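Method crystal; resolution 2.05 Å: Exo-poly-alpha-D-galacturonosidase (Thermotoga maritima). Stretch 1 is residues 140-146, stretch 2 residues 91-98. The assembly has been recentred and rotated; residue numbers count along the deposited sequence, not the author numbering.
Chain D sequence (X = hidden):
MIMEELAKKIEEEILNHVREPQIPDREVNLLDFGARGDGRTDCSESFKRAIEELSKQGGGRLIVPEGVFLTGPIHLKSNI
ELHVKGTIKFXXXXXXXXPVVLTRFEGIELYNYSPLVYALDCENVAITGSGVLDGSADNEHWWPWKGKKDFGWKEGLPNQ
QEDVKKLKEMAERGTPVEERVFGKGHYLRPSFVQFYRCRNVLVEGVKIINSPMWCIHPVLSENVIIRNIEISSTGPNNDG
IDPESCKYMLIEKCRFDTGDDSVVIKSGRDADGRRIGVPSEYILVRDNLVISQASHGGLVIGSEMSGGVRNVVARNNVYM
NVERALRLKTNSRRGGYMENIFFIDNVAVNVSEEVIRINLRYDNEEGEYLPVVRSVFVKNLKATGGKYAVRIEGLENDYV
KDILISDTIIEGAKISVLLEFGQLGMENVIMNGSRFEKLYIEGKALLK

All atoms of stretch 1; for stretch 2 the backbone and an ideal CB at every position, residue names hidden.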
# COMPACT_ATOMS: atom_id res chain seq x y z
N GLU D 140 42.24 28.77 1.01
CA GLU D 140 43.43 29.55 0.65
C GLU D 140 44.41 28.72 -0.18
O GLU D 140 45.35 29.27 -0.76
CB GLU D 140 44.13 30.08 1.91
CG GLU D 140 43.25 30.18 3.16
CD GLU D 140 42.37 31.42 3.18
OE1 GLU D 140 42.91 32.54 3.11
OE2 GLU D 140 41.14 31.26 3.30
N HIS D 141 44.20 27.40 -0.24
CA HIS D 141 45.15 26.49 -0.89
C HIS D 141 44.48 25.46 -1.80
O HIS D 141 43.59 24.71 -1.36
CB HIS D 141 46.05 25.82 0.15
CG HIS D 141 46.76 26.78 1.04
ND1 HIS D 141 46.24 27.22 2.24
CD2 HIS D 141 47.96 27.41 0.90
CE1 HIS D 141 47.08 28.07 2.80
NE2 HIS D 141 48.13 28.21 2.01
N TRP D 142 44.91 25.44 -3.06
CA TRP D 142 44.35 24.56 -4.11
C TRP D 142 42.90 24.85 -4.53
O TRP D 142 42.62 24.99 -5.73
CB TRP D 142 44.49 23.07 -3.75
CG TRP D 142 45.89 22.58 -3.51
CD1 TRP D 142 46.41 22.15 -2.33
CD2 TRP D 142 46.95 22.46 -4.48
NE1 TRP D 142 47.72 21.77 -2.49
CE2 TRP D 142 48.08 21.95 -3.80
CE3 TRP D 142 47.05 22.74 -5.85
CZ2 TRP D 142 49.30 21.71 -4.45
CZ3 TRP D 142 48.26 22.50 -6.49
CH2 TRP D 142 49.37 21.99 -5.79
N TRP D 143 41.98 24.93 -3.57
CA TRP D 143 40.55 25.04 -3.87
C TRP D 143 40.13 26.29 -4.66
O TRP D 143 39.24 26.19 -5.52
CB TRP D 143 39.67 24.90 -2.61
CG TRP D 143 39.69 23.54 -1.95
CD1 TRP D 143 40.21 22.38 -2.46
CD2 TRP D 143 39.13 23.20 -0.67
NE1 TRP D 143 40.03 21.35 -1.57
CE2 TRP D 143 39.37 21.82 -0.47
CE3 TRP D 143 38.45 23.92 0.32
CZ2 TRP D 143 38.95 21.15 0.69
CZ3 TRP D 143 38.04 23.26 1.47
CH2 TRP D 143 38.29 21.88 1.65
N PRO D 144 40.76 27.46 -4.39
CA PRO D 144 40.43 28.62 -5.22
C PRO D 144 40.58 28.39 -6.73
O PRO D 144 39.91 29.06 -7.52
CB PRO D 144 41.43 29.67 -4.75
CG PRO D 144 41.67 29.33 -3.33
CD PRO D 144 41.61 27.83 -3.24
N TRP D 145 41.41 27.43 -7.12
CA TRP D 145 41.63 27.13 -8.54
C TRP D 145 40.37 26.64 -9.27
O TRP D 145 40.29 26.75 -10.50
CB TRP D 145 42.79 26.15 -8.72
CG TRP D 145 44.14 26.73 -8.41
CD1 TRP D 145 44.41 27.95 -7.83
CD2 TRP D 145 45.42 26.12 -8.64
NE1 TRP D 145 45.77 28.13 -7.69
CE2 TRP D 145 46.41 27.02 -8.18
CE3 TRP D 145 45.82 24.89 -9.19
CZ2 TRP D 145 47.78 26.74 -8.26
CZ3 TRP D 145 47.18 24.61 -9.27
CH2 TRP D 145 48.14 25.53 -8.81
N LYS D 146 39.40 26.11 -8.52
CA LYS D 146 38.13 25.66 -9.08
C LYS D 146 37.32 26.80 -9.72
O LYS D 146 36.68 26.61 -10.76
CB LYS D 146 37.30 24.93 -8.01
CG LYS D 146 35.86 24.56 -8.42
CD LYS D 146 35.82 23.61 -9.62
CE LYS D 146 34.41 23.46 -10.16
NZ LYS D 146 34.38 22.68 -11.43
N UNK D 91 52.87 19.97 2.25
CA UNK D 91 53.08 21.41 2.12
C UNK D 91 52.42 21.91 0.83
O UNK D 91 52.79 21.49 -0.27
CB UNK D 91 54.57 21.74 2.13
N UNK D 92 51.42 22.81 0.97
CA UNK D 92 50.60 23.25 -0.16
C UNK D 92 51.24 24.38 -0.99
O UNK D 92 50.61 25.41 -1.23
CB UNK D 92 49.24 23.71 0.36
N UNK D 93 52.50 24.18 -1.40
CA UNK D 93 53.16 25.08 -2.36
C UNK D 93 53.32 24.35 -3.69
O UNK D 93 54.10 23.40 -3.78
CB UNK D 93 54.52 25.55 -1.84
N UNK D 94 52.58 24.80 -4.74
CA UNK D 94 52.57 24.10 -6.03
C UNK D 94 53.96 23.86 -6.61
O UNK D 94 54.20 22.82 -7.22
CB UNK D 94 51.74 24.90 -7.04
N UNK D 95 54.87 24.80 -6.38
CA UNK D 95 56.27 24.70 -6.79
C UNK D 95 56.90 23.36 -6.38
O UNK D 95 57.67 22.77 -7.13
CB UNK D 95 57.07 25.86 -6.19
N UNK D 96 56.52 22.88 -5.19
CA UNK D 96 57.01 21.60 -4.66
C UNK D 96 56.57 20.37 -5.45
O UNK D 96 57.13 19.29 -5.26
CB UNK D 96 56.54 21.44 -3.21
N UNK D 97 55.59 20.55 -6.33
CA UNK D 97 54.97 19.44 -7.06
C UNK D 97 55.42 19.41 -8.52
O UNK D 97 54.77 18.82 -9.39
CB UNK D 97 53.45 19.54 -6.99
N UNK D 98 56.56 20.05 -8.77
CA UNK D 98 57.21 20.04 -10.07
C UNK D 98 58.57 19.34 -9.93
O UNK D 98 59.12 19.28 -8.82
CB UNK D 98 57.37 21.46 -10.61

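At position 91 the CA-to-CB bond points away from stretch 1, and no atom of that stretch lies within 5.5 Å of the ideal CB. The extended backbone (phi -75°, psi 117°) suits many residues, beta-branched ones included. The deposited residue is Ile91; its side chain stays clear of stretch 1, and its carbonyl O accepts a hydrogen bond from the side chain at position 97.

Position 92 lies beside two rings: its ideal CB, directed sideways, is 3.8 Å from Trp142 NE1 and 3.8 Å from His141 CB. A compact apolar side chain would suit a place this close to Trp142 and His141, and a phi of -83° admits proline. The residue is Pro92. Its CG lies 3.7 Å from His141 CD2, over one face of the imidazole, in a CH-pi contact 4.1 Å from the ring centroid. Its CB also packs 3.9 Å from Trp142 NE1, without occupying that donor's hydrogen bond.

Position 93 turns away from stretch 1, so the rings there set little limit on its side chain; a small polar residue could serve the turn that follows. Asp93 does so: its OD2 accepts a hydrogen bond from the backbone N of position 95 (3.1 Å), while its own O accepts one from the N of position 96 (2.8 Å).

Position 94 has its ideal CB 4.0 Å from Trp142 CH2 and 4.1 Å from Trp145 CH2. Two indole tips favour an apolar group, such as alanine, valine or proline, and a phi of -53° at the start of a 3-10 segment is well suited to proline. Pro94 touches both indoles: its CA is 3.8 Å from Trp142 CH2, and its CG 4.0 Å from Trp145 CH2.

Positions 95 and 96 have no partner in stretch 1, and their 3-10 backbone accepts most residues other than proline. Long polar side chains are natural candidates; they are Glu95, whose CB points away, and Arg96, whose NH1 is hydrogen-bonded elsewhere in the structure.

At position 97 CA-to-CB points toward stretch 1, but the ideal CB is still 4.9 Å from Trp142 CH2. The gap leaves room for a large side chain, leucine or an aromatic, and Trp142 NE1 offers a donor farther along. Tyr97 answers both features. The edge of Trp142 meets its ring face, with planes at 81° and Trp142 CZ2 3.8 Å from Tyr97 CE2. Its hydroxyl OH donates to Ile91 O (2.8 Å) and accepts from a water (3.1 Å from OH), which in turn accepts from Trp142 NE1 (2.8 Å from the water oxygen).

Position 98, extended and out of reach, could hold many residues; it is Leu98.

Stretch 2, residues 91-98: IPDPERYL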
# COMPACT_ATOMS: atom_id res chain seq x y z
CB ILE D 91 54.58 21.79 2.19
CG1 ILE D 91 55.22 21.25 3.48
CG2 ILE D 91 54.75 23.31 2.11
CD1 ILE D 91 56.74 21.16 3.46
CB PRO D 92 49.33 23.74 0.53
CG PRO D 92 49.82 24.30 1.83
CD PRO D 92 51.00 23.45 2.23
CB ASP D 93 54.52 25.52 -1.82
CG ASP D 93 55.17 26.61 -2.68
OD1 ASP D 93 55.99 27.37 -2.13
OD2 ASP D 93 54.88 26.72 -3.89
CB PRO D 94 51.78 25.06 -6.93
CG PRO D 94 50.90 25.80 -5.99
CD PRO D 94 51.74 26.01 -4.76
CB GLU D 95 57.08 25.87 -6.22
CG GLU D 95 58.23 26.34 -7.10
CD GLU D 95 57.81 27.37 -8.14
OE1 GLU D 95 57.01 27.04 -9.05
OE2 GLU D 95 58.29 28.52 -8.06
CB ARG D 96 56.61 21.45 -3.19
CG ARG D 96 57.35 22.42 -2.27
CD ARG D 96 56.87 22.28 -0.84
NE ARG D 96 57.54 23.22 0.05
CZ ARG D 96 58.61 22.94 0.78
NH1 ARG D 96 59.17 21.74 0.74
NH2 ARG D 96 59.13 23.88 1.56
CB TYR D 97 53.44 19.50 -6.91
CG TYR D 97 53.03 19.40 -5.45
CD1 TYR D 97 52.65 18.18 -4.90
CD2 TYR D 97 53.07 20.52 -4.62
CE1 TYR D 97 52.31 18.08 -3.56
CE2 TYR D 97 52.72 20.43 -3.27
CZ TYR D 97 52.34 19.20 -2.75
OH TYR D 97 52.00 19.10 -1.42
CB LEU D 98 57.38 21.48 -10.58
CG LEU D 98 56.11 22.29 -10.85
CD1 LEU D 98 56.45 23.77 -11.03
CD2 LEU D 98 55.36 21.76 -12.07
O HOH W 1 49.21 20.15 -0.71
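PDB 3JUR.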